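Local structure of CysQ, sulfite synthesis pathway protein (Bacteroides thetaiotaomicron VPI-5482, 3B8B) at residues P106-K111 / S221-K226; W247-G252 / L279-F284; N117-V122 / A193-L198; C228-G233 / A259-Y264. The protein probably hydrolyses adenosine 3',5'-bisphosphate to AMP and phosphate with the help of magnesium, as a phosphatase of the inositol monophosphatase superfamily. All coordinates share one frame; numbering follows the deposited sequence. Where two conformers were deposited one is given.

Interaction 1: residues P106-K111 / S221-K226. With SO4 (sulfate ion), chain B; SO4 (sulfate ion), chain F.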
loop_
_atom_site.group_PDB
_atom_site.type_symbol
_atom_site.label_atom_id
_atom_site.label_comp_id
_atom_site.label_asym_id
_atom_site.label_seq_id
_atom_site.Cartn_x
_atom_site.Cartn_y
_atom_site.Cartn_z
ATOM N N PRO A 106 -1.619 1.430 -9.259
ATOM C CA PRO A 106 -0.644 0.525 -9.903
ATOM C C PRO A 106 0.813 0.885 -9.641
ATOM O O PRO A 106 1.680 0.010 -9.690
ATOM C CB PRO A 106 -0.973 0.659 -11.404
ATOM C CG PRO A 106 -2.385 1.160 -11.430
ATOM C CD PRO A 106 -2.483 2.083 -10.254
ATOM N N LEU A 107 1.094 2.153 -9.358
ATOM C CA LEU A 107 2.478 2.597 -9.172
ATOM C C LEU A 107 2.439 3.876 -8.331
ATOM O O LEU A 107 2.258 4.994 -8.863
ATOM C CB LEU A 107 3.164 2.830 -10.508
ATOM C CG LEU A 107 4.690 2.993 -10.503
ATOM C CD1 LEU A 107 5.218 3.150 -11.946
ATOM C CD2 LEU A 107 5.161 4.100 -9.603
ATOM N N ASP A 108 2.596 3.695 -7.030
ATOM C CA ASP A 108 2.704 4.825 -6.095
ATOM C C ASP A 108 4.171 5.155 -5.832
ATOM O O ASP A 108 5.000 4.265 -5.635
ATOM C CB ASP A 108 2.042 4.559 -4.758
ATOM C CG ASP A 108 2.046 5.802 -3.859
ATOM O OD1 ASP A 108 1.649 6.887 -4.347
ATOM O OD2 ASP A 108 2.550 5.689 -2.736
ATOM N N GLY A 109 4.474 6.447 -5.763
ATOM C CA GLY A 109 5.843 6.895 -5.489
ATOM C C GLY A 109 6.506 7.423 -6.721
ATOM O O GLY A 109 7.512 6.900 -7.223
ATOM N N THR A 110 5.892 8.466 -7.266
ATOM C CA THR A 110 6.348 9.086 -8.478
ATOM C C THR A 110 7.818 9.493 -8.438
ATOM O O THR A 110 8.597 9.124 -9.330
ATOM C CB THR A 110 5.429 10.334 -8.780
ATOM O OG1 THR A 110 4.134 9.829 -9.107
ATOM C CG2 THR A 110 5.981 11.153 -9.890
ATOM N N LYS A 111 8.191 10.226 -7.401
ATOM C CA LYS A 111 9.545 10.677 -7.215
ATOM C C LYS A 111 10.494 9.479 -7.017
ATOM O O LYS A 111 11.580 9.426 -7.591
ATOM C CB LYS A 111 9.600 11.663 -6.050
ATOM C CG LYS A 111 8.842 12.991 -6.364
ATOM C CD LYS A 111 8.737 13.904 -5.132
ATOM C CE LYS A 111 8.027 15.240 -5.438
ATOM N NZ LYS A 111 7.792 15.980 -4.148
ATOM N N SER A 221 11.074 6.020 4.548
ATOM C CA SER A 221 10.917 5.023 3.479
ATOM C C SER A 221 9.927 5.576 2.479
ATOM O O SER A 221 9.137 6.484 2.784
ATOM C CB SER A 221 10.387 3.649 3.959
ATOM O OG SER A 221 11.388 2.840 4.542
ATOM N N GLY A 222 10.013 5.052 1.260
ATOM C CA GLY A 222 9.148 5.478 0.192
ATOM C C GLY A 222 7.714 4.938 0.279
ATOM O O GLY A 222 7.474 3.826 0.757
ATOM N N SER A 223 6.786 5.749 -0.237
ATOM C CA SER A 223 5.438 5.273 -0.599
ATOM C C SER A 223 4.765 4.622 0.616
ATOM O O SER A 223 4.948 5.030 1.777
ATOM C CB SER A 223 5.569 4.362 -1.836
ATOM O OG SER A 223 4.327 3.849 -2.268
ATOM N N SER A 224 3.958 3.617 0.348
ATOM C CA SER A 224 3.195 2.934 1.377
ATOM C C SER A 224 3.999 1.969 2.232
ATOM O O SER A 224 3.466 1.348 3.157
ATOM C CB SER A 224 2.021 2.216 0.727
ATOM O OG SER A 224 2.540 1.350 -0.265
ATOM N N ILE A 225 5.298 1.820 1.966
ATOM C CA ILE A 225 6.158 1.041 2.843
ATOM C C ILE A 225 6.070 1.657 4.254
ATOM O O ILE A 225 6.225 0.965 5.252
ATOM C CB ILE A 225 7.619 1.020 2.341
ATOM C CG1 ILE A 225 7.687 0.484 0.914
ATOM C CG2 ILE A 225 8.476 0.205 3.294
ATOM C CD1 ILE A 225 9.077 0.557 0.275
ATOM N N LYS A 226 5.822 2.962 4.316
ATOM C CA LYS A 226 5.716 3.632 5.632
ATOM C C LYS A 226 4.594 3.047 6.483
ATOM O O LYS A 226 4.726 2.933 7.700
ATOM C CB LYS A 226 5.549 5.133 5.456
ATOM C CG LYS A 226 6.819 5.783 4.870
ATOM C CD LYS A 226 6.796 7.295 4.800
ATOM C CE LYS A 226 5.910 7.794 3.703
ATOM N NZ LYS A 226 6.374 7.397 2.332
HETATM S S SO4 B . 5.183 9.324 -0.422
HETATM O O1 SO4 B . 4.258 8.645 0.491
HETATM O O2 SO4 B . 5.050 8.691 -1.741
HETATM O O3 SO4 B . 4.751 10.732 -0.565
HETATM O O4 SO4 B . 6.534 9.352 0.025
HETATM S S SO4 F . 10.958 16.801 -2.930
HETATM O O1 SO4 F . 11.117 16.412 -4.333
HETATM O O2 SO4 F . 11.213 18.231 -2.772
HETATM O O3 SO4 F . 9.592 16.520 -2.505
HETATM O O4 SO4 F . 11.916 16.059 -2.108
#
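The Asp-Pro-Leu-Asp-Gly-Thr signature of the inositol monophosphatase superfamily, here D105 to T110, meets the turn that leads into helix 225-232, where D108 accepts a hydrogen bond from S223. The evidence is one short contact: S223 OG lies 2.6 Å from D108 OD2, on the anti side of that oxygen and 26° out of the carboxylate plane. CG of D108 stands opposite the backbone N (chi1 -174°), which places OD2 beside S223 OG; the S223 hydroxyl is also bonded to T121 OG1, consistent with a second-shell serine and threonine helping to orient D108, a predicted magnesium ligand. G109 follows as N-cap of helix 110-114, with a positive phi that suits glycine, and its CA comes within 5.2 Å of S223 CA.

S223 itself sits in the type II' turn G222-I225, and K226 secures that turn. Its chain bends at both chi3 and chi4, folding K226 NZ back onto two carbonyls, 2.9 Å from S221 O and 2.8 Å from S223 O. The same ammonium reaches a sulfate, probably from the crystallisation liquor, that is also held by R240 and S194. With a methionine in place of K226, the two carbonyl oxygens would probably lose their common donor and the sulfate one of its cationic partners. The approach to S223 O is in the carbonyl plane, on a lone pair, while the sulfate is met through two of its oxygens, K226 NZ lying 3.0 Å from O4 and 3.1 Å from O1.

Interaction 2: residues W247-G252 / L279-F284; sequences WDTAAG and LLNPWF
T249 of helix 246-258 points its methyl at the F284 ring, and this is the tightly packed, buried part of the contact: T249 CG2 lies 3.6 Å from F284 CE2 and 3.8 Å from F284 CZ. The two side chains approach from opposite directions. At T249, chi1 of 62° sets OG1 between the backbone N and the carbonyl carbon and swings CG2 opposite that carbon, so methyl and hydroxyl serve different neighbours. The hydroxyl is hydrogen-bonded to Y274 OH and, weakly, to E246 O; N281 also lies next to T249. Replacing T249 by an alanine removes both OG1 and CG2, which is likely to leave Y274 OH without this partner and a gap beside the F284 ring.

The other end is looser and partly exposed. There W247 and L279 cross at about a right angle, and contact narrows to one branch, L279 CD1, which stands 3.6 Å from W247 CZ3 and 4.0 Å from W247 CH2. The W247 indole also neighbours E85, a predicted magnesium ligand, and D248, another, follows it in the helix. The contact joins the start of strand 280-288 to the first turn of the helix that carries D248. The clear contacts between the two segments are apolar, methyl against ring and leucine against indole, which implies that the fit rests largely on packing, with the polar end of T249 served chiefly from outside them.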
loop_
_atom_site.group_PDB
_atom_site.type_symbol
_atom_site.label_atom_id
_atom_site.label_comp_id
_atom_site.label_asym_id
_atom_site.label_seq_id
_atom_site.Cartn_x
_atom_site.Cartn_y
_atom_site.Cartn_z
ATOM N N TRP A 247 -6.435 5.350 -2.810
ATOM C CA TRP A 247 -5.708 4.226 -3.402
ATOM C C TRP A 247 -4.279 4.079 -2.909
ATOM O O TRP A 247 -3.676 3.023 -3.076
ATOM C CB TRP A 247 -5.756 4.267 -4.939
ATOM C CG TRP A 247 -5.545 5.553 -5.593
ATOM C CD1 TRP A 247 -4.411 6.344 -5.586
ATOM C CD2 TRP A 247 -6.499 6.229 -6.396
ATOM N NE1 TRP A 247 -4.641 7.480 -6.342
ATOM C CE2 TRP A 247 -5.905 7.421 -6.852
ATOM C CE3 TRP A 247 -7.802 5.931 -6.791
ATOM C CZ2 TRP A 247 -6.587 8.320 -7.670
ATOM C CZ3 TRP A 247 -8.477 6.829 -7.601
ATOM C CH2 TRP A 247 -7.867 8.007 -8.021
ATOM N N ASP A 248 -3.706 5.121 -2.288
ATOM C CA ASP A 248 -2.384 4.979 -1.722
ATOM C C ASP A 248 -2.341 4.507 -0.280
ATOM O O ASP A 248 -1.274 4.183 0.223
ATOM C CB ASP A 248 -1.603 6.236 -1.964
ATOM C CG ASP A 248 -1.382 6.440 -3.446
ATOM O OD1 ASP A 248 -1.144 5.402 -4.158
ATOM O OD2 ASP A 248 -1.519 7.558 -3.921
ATOM N N THR A 249 -3.497 4.513 0.382
ATOM C CA THR A 249 -3.565 4.026 1.743
ATOM C C THR A 249 -4.345 2.722 1.940
ATOM O O THR A 249 -4.105 2.015 2.916
ATOM C CB THR A 249 -4.153 5.076 2.712
ATOM O OG1 THR A 249 -5.482 5.419 2.356
ATOM C CG2 THR A 249 -3.256 6.362 2.747
ATOM N N ALA A 250 -5.297 2.429 1.058
ATOM C CA ALA A 250 -6.235 1.353 1.315
ATOM C C ALA A 250 -5.535 0.011 1.541
ATOM O O ALA A 250 -5.837 -0.703 2.508
ATOM C CB ALA A 250 -7.275 1.262 0.162
ATOM N N ALA A 251 -4.604 -0.334 0.660
ATOM C CA ALA A 251 -3.934 -1.618 0.784
ATOM C C ALA A 251 -3.155 -1.715 2.101
ATOM O O ALA A 251 -3.283 -2.695 2.843
ATOM C CB ALA A 251 -3.011 -1.872 -0.436
ATOM N N GLY A 252 -2.355 -0.693 2.381
ATOM C CA GLY A 252 -1.572 -0.665 3.603
ATOM C C GLY A 252 -2.450 -0.674 4.842
ATOM O O GLY A 252 -2.106 -1.272 5.868
ATOM N N LEU A 279 -12.131 11.374 -3.251
ATOM C CA LEU A 279 -11.115 10.343 -3.037
ATOM C C LEU A 279 -9.824 10.798 -2.310
ATOM O O LEU A 279 -8.941 9.989 -1.998
ATOM C CB LEU A 279 -10.776 9.666 -4.373
ATOM C CG LEU A 279 -11.956 8.907 -4.998
ATOM C CD1 LEU A 279 -11.531 8.387 -6.394
ATOM C CD2 LEU A 279 -12.457 7.740 -4.102
ATOM N N LEU A 280 -9.714 12.094 -1.996
ATOM C CA LEU A 280 -8.695 12.543 -1.062
ATOM C C LEU A 280 -8.967 11.951 0.311
ATOM O O LEU A 280 -10.119 11.944 0.763
ATOM C CB LEU A 280 -8.713 14.076 -0.911
ATOM C CG LEU A 280 -7.997 14.862 -2.000
ATOM C CD1 LEU A 280 -8.467 16.324 -2.060
ATOM C CD2 LEU A 280 -6.508 14.782 -1.788
ATOM N N ASN A 281 -7.902 11.485 0.951
ATOM C CA ASN A 281 -7.907 11.183 2.386
ATOM C C ASN A 281 -7.706 12.489 3.142
ATOM O O ASN A 281 -6.881 13.316 2.716
ATOM C CB ASN A 281 -6.739 10.274 2.810
ATOM C CG ASN A 281 -6.769 8.871 2.211
ATOM O OD1 ASN A 281 -5.707 8.340 1.761
ATOM N ND2 ASN A 281 -7.910 8.243 2.242
ATOM N N PRO A 282 -8.295 12.596 4.342
ATOM C CA PRO A 282 -7.799 13.595 5.302
ATOM C C PRO A 282 -6.443 13.184 5.860
ATOM O O PRO A 282 -5.925 12.090 5.543
ATOM C CB PRO A 282 -8.846 13.557 6.421
ATOM C CG PRO A 282 -9.334 12.152 6.417
ATOM C CD PRO A 282 -9.340 11.738 4.929
ATOM N N TRP A 283 -5.886 14.023 6.734
ATOM C CA TRP A 283 -4.709 13.667 7.492
ATOM C C TRP A 283 -4.930 12.331 8.184
ATOM O O TRP A 283 -6.028 12.081 8.684
ATOM C CB TRP A 283 -4.450 14.686 8.574
ATOM C CG TRP A 283 -4.064 16.043 8.087
ATOM C CD1 TRP A 283 -3.777 16.410 6.820
ATOM C CD2 TRP A 283 -3.833 17.188 8.906
ATOM N NE1 TRP A 283 -3.399 17.746 6.789
ATOM C CE2 TRP A 283 -3.438 18.239 8.062
ATOM C CE3 TRP A 283 -3.931 17.423 10.266
ATOM C CZ2 TRP A 283 -3.135 19.520 8.547
ATOM C CZ3 TRP A 283 -3.617 18.693 10.753
ATOM C CH2 TRP A 283 -3.247 19.720 9.891
ATOM N N PHE A 284 -3.883 11.509 8.248
ATOM C CA PHE A 284 -3.979 10.227 8.963
ATOM C C PHE A 284 -2.761 9.954 9.833
ATOM O O PHE A 284 -1.718 10.596 9.678
ATOM C CB PHE A 284 -4.249 9.066 7.988
ATOM C CG PHE A 284 -3.124 8.763 7.045
ATOM C CD1 PHE A 284 -2.071 7.960 7.449
ATOM C CD2 PHE A 284 -3.108 9.262 5.739
ATOM C CE1 PHE A 284 -1.047 7.661 6.610
ATOM C CE2 PHE A 284 -2.065 8.957 4.887
ATOM C CZ PHE A 284 -1.039 8.142 5.320
#

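Interaction 3: residues N117-V122 / A193-L198. With SO4 (sulfate ion), chain F.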
loop_
_atom_site.group_PDB
_atom_site.type_symbol
_atom_site.label_atom_id
_atom_site.label_comp_id
_atom_site.label_asym_id
_atom_site.label_seq_id
_atom_site.Cartn_x
_atom_site.Cartn_y
_atom_site.Cartn_z
ATOM N N ASN A 117 15.170 6.336 -6.736
ATOM C CA ASN A 117 15.412 5.993 -5.333
ATOM C C ASN A 117 14.850 4.626 -4.918
ATOM O O ASN A 117 15.237 4.084 -3.881
ATOM C CB ASN A 117 14.932 7.119 -4.443
ATOM C CG ASN A 117 15.748 8.387 -4.657
ATOM O OD1 ASN A 117 16.968 8.308 -4.833
ATOM N ND2 ASN A 117 15.084 9.562 -4.638
ATOM N N GLY A 118 13.956 4.068 -5.738
ATOM C CA GLY A 118 13.650 2.653 -5.707
ATOM C C GLY A 118 12.537 2.158 -4.799
ATOM O O GLY A 118 12.267 0.946 -4.813
ATOM N N GLU A 119 11.919 3.038 -4.005
ATOM C CA GLU A 119 10.908 2.608 -3.008
ATOM C C GLU A 119 9.481 2.996 -3.408
ATOM O O GLU A 119 8.711 3.566 -2.638
ATOM C CB GLU A 119 11.296 3.070 -1.606
ATOM C CG GLU A 119 12.615 2.405 -1.163
ATOM C CD GLU A 119 13.103 2.817 0.222
ATOM O OE1 GLU A 119 12.386 3.566 0.921
ATOM O OE2 GLU A 119 14.228 2.363 0.635
ATOM N N PHE A 120 9.184 2.704 -4.665
ATOM C CA PHE A 120 7.813 2.800 -5.201
ATOM C C PHE A 120 7.121 1.438 -5.025
ATOM O O PHE A 120 7.775 0.412 -4.807
ATOM C CB PHE A 120 7.830 3.245 -6.657
ATOM C CG PHE A 120 8.751 2.424 -7.539
ATOM C CD1 PHE A 120 8.330 1.231 -8.123
ATOM C CD2 PHE A 120 10.064 2.846 -7.753
ATOM C CE1 PHE A 120 9.187 0.488 -8.917
ATOM C CE2 PHE A 120 10.908 2.109 -8.552
ATOM C CZ PHE A 120 10.499 0.926 -9.098
ATOM N N THR A 121 5.786 1.445 -5.118
ATOM C CA THR A 121 4.995 0.276 -4.772
ATOM C C THR A 121 3.788 0.113 -5.705
ATOM O O THR A 121 3.306 1.073 -6.323
ATOM C CB THR A 121 4.412 0.405 -3.344
ATOM O OG1 THR A 121 3.596 1.589 -3.281
ATOM C CG2 THR A 121 5.518 0.477 -2.265
ATOM N N VAL A 122 3.310 -1.120 -5.766
ATOM C CA VAL A 122 2.005 -1.459 -6.329
ATOM C C VAL A 122 1.058 -1.668 -5.144
ATOM O O VAL A 122 1.440 -2.334 -4.163
ATOM C CB VAL A 122 2.084 -2.757 -7.157
ATOM C CG1 VAL A 122 0.732 -3.051 -7.829
ATOM C CG2 VAL A 122 3.209 -2.690 -8.223
ATOM N N ALA A 193 8.856 8.957 8.399
ATOM C CA ALA A 193 8.535 10.061 7.503
ATOM C C ALA A 193 8.896 9.755 6.078
ATOM O O ALA A 193 9.677 8.867 5.776
ATOM C CB ALA A 193 9.259 11.286 7.915
ATOM N N SER A 194 8.291 10.523 5.176
ATOM C CA SER A 194 8.632 10.453 3.766
ATOM C C SER A 194 10.107 10.841 3.527
ATOM O O SER A 194 10.738 11.499 4.353
ATOM C CB SER A 194 7.720 11.411 2.974
ATOM O OG SER A 194 8.058 11.395 1.574
ATOM N N ARG A 195 10.624 10.435 2.368
ATOM C CA ARG A 195 11.965 10.867 1.942
ATOM C C ARG A 195 11.881 12.126 1.106
ATOM O O ARG A 195 12.918 12.722 0.796
ATOM C CB ARG A 195 12.711 9.811 1.108
ATOM C CG ARG A 195 13.403 8.754 1.914
ATOM C CD ARG A 195 12.782 7.414 1.665
ATOM N NE ARG A 195 13.067 6.910 0.320
ATOM C CZ ARG A 195 14.101 6.123 0.003
ATOM N NH1 ARG A 195 15.001 5.774 0.916
ATOM N NH2 ARG A 195 14.243 5.687 -1.244
ATOM N N SER A 196 10.663 12.523 0.746
ATOM C CA SER A 196 10.366 13.761 0.013
ATOM C C SER A 196 10.164 14.891 1.035
ATOM O O SER A 196 10.191 14.668 2.246
ATOM C CB SER A 196 9.064 13.584 -0.778
ATOM O OG SER A 196 9.103 12.524 -1.742
ATOM N N HIS A 197 9.983 16.110 0.556
ATOM C CA HIS A 197 9.693 17.277 1.399
ATOM C C HIS A 197 8.489 16.978 2.294
ATOM O O HIS A 197 7.449 16.559 1.770
ATOM C CB HIS A 197 9.428 18.488 0.474
ATOM C CG HIS A 197 8.479 19.514 1.023
ATOM N ND1 HIS A 197 8.896 20.612 1.744
ATOM C CD2 HIS A 197 7.136 19.635 0.900
ATOM C CE1 HIS A 197 7.847 21.348 2.067
ATOM N NE2 HIS A 197 6.766 20.777 1.567
ATOM N N LEU A 198 8.628 17.193 3.590
ATOM C CA LEU A 198 7.548 17.000 4.549
ATOM C C LEU A 198 6.765 18.305 4.628
ATOM O O LEU A 198 7.331 19.384 4.478
ATOM C CB LEU A 198 8.135 16.687 5.905
ATOM C CG LEU A 198 9.067 15.456 5.960
ATOM C CD1 LEU A 198 9.362 15.160 7.401
ATOM C CD2 LEU A 198 8.406 14.275 5.252
HETATM S S SO4 F . 10.958 16.801 -2.930
HETATM O O1 SO4 F . 11.117 16.412 -4.333
HETATM O O2 SO4 F . 11.213 18.231 -2.772
HETATM O O3 SO4 F . 9.592 16.520 -2.505
HETATM O O4 SO4 F . 11.916 16.059 -2.108
#
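An extended chain beyond CG in E119 and a doubly bent one in R195 (chi2 115°, chi3 70°) bring carboxylate and guanidinium together as a flat stack. In the R195 conformer described, one of two deposited, the planes are only 11° apart, and E119 OE1 hangs over the centre of the guanidinium, 3.2 Å from R195 CZ. The salt bridge from E119 OE1 to R195 NH1 measures 3.4 Å, yet no N-H is aimed at the oxygen: the attraction is one of charge alone. E119 OE1 accepts a hydrogen bond from G222 N, R195 NE makes a salt bridge with E112 OE2, and the other oxygen of E112 receives E119 N. A weak, bent hydrogen bond runs at the guanidinium edge from R195 NH2 to N117 O, 3.2 Å away, and the same nitrogen passes 3.6 Å from N117 CB.

In the fold, this surface contact spans from the loop entering strand 121-128 of the large mixed sheet to the loop that leaves strand 189-193 of the small parallel sheet. The second loop is shaped by an ST turn, in which S194 OG accepts from S196 N at 3.0 Å. One residue on, the backbone binds an anion: H197 N donates to O3 of a sulfate, probably from the crystallisation liquor, at 3.1 Å in a nearly straight bond, and weakly to O4 at 3.3 Å. S196 CB lies against O3 as well, while K111 of helix 110-114 and K115 just after it bind the same sulfate.

Interaction 4: residues C228-G233 / A259-Y264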
loop_
_atom_site.group_PDB
_atom_site.type_symbol
_atom_site.label_atom_id
_atom_site.label_comp_id
_atom_site.label_asym_id
_atom_site.label_seq_id
_atom_site.Cartn_x
_atom_site.Cartn_y
_atom_site.Cartn_z
ATOM N N CYS A 228 3.509 -0.083 6.049
ATOM C CA CYS A 228 4.031 -1.418 6.302
ATOM C C CYS A 228 5.007 -1.490 7.470
ATOM O O CYS A 228 5.021 -2.463 8.197
ATOM C CB CYS A 228 4.679 -2.008 5.054
ATOM S SG CYS A 228 3.487 -2.243 3.688
ATOM N N LEU A 229 5.796 -0.440 7.654
ATOM C CA LEU A 229 6.795 -0.418 8.718
ATOM C C LEU A 229 6.082 -0.458 10.071
ATOM O O LEU A 229 6.572 -1.087 11.003
ATOM C CB LEU A 229 7.687 0.800 8.611
ATOM C CG LEU A 229 8.760 0.726 7.515
ATOM C CD1 LEU A 229 9.320 2.122 7.274
ATOM C CD2 LEU A 229 9.858 -0.240 8.006
ATOM N N VAL A 230 4.945 0.230 10.171
ATOM C CA VAL A 230 4.159 0.148 11.416
ATOM C C VAL A 230 3.543 -1.247 11.594
ATOM O O VAL A 230 3.598 -1.817 12.675
ATOM C CB VAL A 230 3.125 1.267 11.527
ATOM C CG1 VAL A 230 2.393 1.191 12.873
ATOM C CG2 VAL A 230 3.807 2.645 11.359
ATOM N N ALA A 231 2.989 -1.804 10.517
ATOM C CA ALA A 231 2.426 -3.141 10.563
ATOM C C ALA A 231 3.494 -4.184 10.946
ATOM O O ALA A 231 3.192 -5.176 11.608
ATOM C CB ALA A 231 1.786 -3.476 9.195
ATOM N N GLU A 232 4.741 -3.960 10.519
ATOM C CA GLU A 232 5.841 -4.879 10.779
ATOM C C GLU A 232 6.352 -4.801 12.212
ATOM O O GLU A 232 6.981 -5.729 12.687
ATOM C CB GLU A 232 7.003 -4.586 9.808
ATOM C CG GLU A 232 8.001 -5.693 9.741
ATOM C CD GLU A 232 8.990 -5.557 8.573
ATOM O OE1 GLU A 232 8.630 -4.984 7.523
ATOM O OE2 GLU A 232 10.152 -5.992 8.809
ATOM N N GLY A 233 6.029 -3.715 12.898
ATOM C CA GLY A 233 6.560 -3.427 14.225
ATOM C C GLY A 233 7.882 -2.685 14.182
ATOM O O GLY A 233 8.526 -2.547 15.229
ATOM N N ALA A 259 -2.486 -6.661 11.288
ATOM C CA ALA A 259 -1.305 -6.677 12.166
ATOM C C ALA A 259 -1.540 -6.065 13.560
ATOM O O ALA A 259 -0.623 -6.012 14.377
ATOM C CB ALA A 259 -0.131 -5.937 11.449
ATOM N N GLY A 260 -2.782 -5.680 13.868
ATOM C CA GLY A 260 -3.110 -5.096 15.142
ATOM C C GLY A 260 -2.926 -3.598 15.225
ATOM O O GLY A 260 -2.973 -3.014 16.320
HETATM N N MSE A 261 -2.728 -2.976 14.062
HETATM C CA MSE A 261 -2.538 -1.543 13.965
HETATM C C MSE A 261 -3.821 -0.933 13.387
HETATM O O MSE A 261 -4.803 -1.636 13.139
HETATM C CB MSE A 261 -1.326 -1.181 13.074
HETATM C CG MSE A 261 -0.099 -2.033 13.285
HETATM SE SE MSE A 261 0.654 -1.923 15.086
HETATM C CE MSE A 261 1.826 -3.540 14.959
ATOM N N GLU A 262 -3.806 0.372 13.171
ATOM C CA GLU A 262 -4.945 1.068 12.590
ATOM C C GLU A 262 -4.455 2.339 11.898
ATOM O O GLU A 262 -3.378 2.852 12.223
ATOM C CB GLU A 262 -5.976 1.369 13.669
ATOM C CG GLU A 262 -7.303 1.936 13.219
ATOM C CD GLU A 262 -7.977 1.096 12.174
ATOM O OE1 GLU A 262 -7.669 1.301 10.991
ATOM O OE2 GLU A 262 -8.843 0.284 12.538
ATOM N N VAL A 263 -5.223 2.794 10.912
ATOM C CA VAL A 263 -4.924 4.035 10.201
ATOM C C VAL A 263 -6.079 5.004 10.535
ATOM O O VAL A 263 -7.173 4.949 9.940
ATOM C CB VAL A 263 -4.782 3.848 8.677
ATOM C CG1 VAL A 263 -4.392 5.177 8.008
ATOM C CG2 VAL A 263 -3.752 2.752 8.367
ATOM N N TYR A 264 -5.829 5.861 11.513
ATOM C CA TYR A 264 -6.837 6.797 12.022
ATOM C C TYR A 264 -6.862 8.080 11.207
ATOM O O TYR A 264 -5.801 8.569 10.755
ATOM C CB TYR A 264 -6.534 7.162 13.489
ATOM C CG TYR A 264 -6.693 5.997 14.424
ATOM C CD1 TYR A 264 -7.958 5.573 14.816
ATOM C CD2 TYR A 264 -5.587 5.276 14.884
ATOM C CE1 TYR A 264 -8.116 4.486 15.646
ATOM C CE2 TYR A 264 -5.744 4.185 15.721
ATOM C CZ TYR A 264 -6.985 3.799 16.099
ATOM O OH TYR A 264 -7.189 2.708 16.924
#
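V230 O is approached by two groups of different chemistry. From its own segment G233 N donates a hydrogen bond to V230 O at 3.1 Å, and from across the contact the terminal methyl of the selenomethionine, M261 CE, comes within 3.4 Å of V230 O. The bend at chi2 (-62°) folds the M261 chain so that CG, SE and CE all run along the end of helix 225-232, with M261 CG 3.9 Å from A231 CA and 4.1 Å from V230 CG1. M261 thus lies against both V230 and A231 where the helix ends.

Beside it the small side chains allow a close approach of the backbones: A231 CA and A259 CA are 5.4 Å apart, A231 CB and A259 CB 3.8 Å, and A259 CB also lies 3.4 Å from A231 O. Two helix ends therefore meet here, those of helices 225-232 and 246-258, each finished by a Schellman motif whose glycine, G233 or G260, takes the positive phi. Past G260 the chain enters strand 261-265, which pairs with strand 280-288. There E262, its CB directed away from the contact, uses the anti lone pair of OE1 for V263 N and binds H253 and R257 of helix 246-258.

No hydrogen bond joins the two segments. V230 O and A231 O are also approached by carbon atoms, M261 CE and A259 CB, so adhesion here implies van der Waals packing of alanine, valine and selenomethionine.

In the fold
From the N terminus, 106-111 opens the first loop, which interaction 1 closes at 221-226; interaction 3 starts and ends within that span. The two are directly joined, S223 OG to T121 OG1 and D108 N to T121 O, and through these bonds they tie the large mixed sheet to the small parallel sheet and helix 225-232; both also touch one sulfate. That helix then passes into interaction 4, which opens at 228-233. Before it closes at 259-264, interaction 2 opens at 247-252, to close at 279-284: these two cross, and meet where F284 packs on V263 and Y264. Interactions 1 and 2 touch where D108 and D248 approach, at the predicted magnesium site.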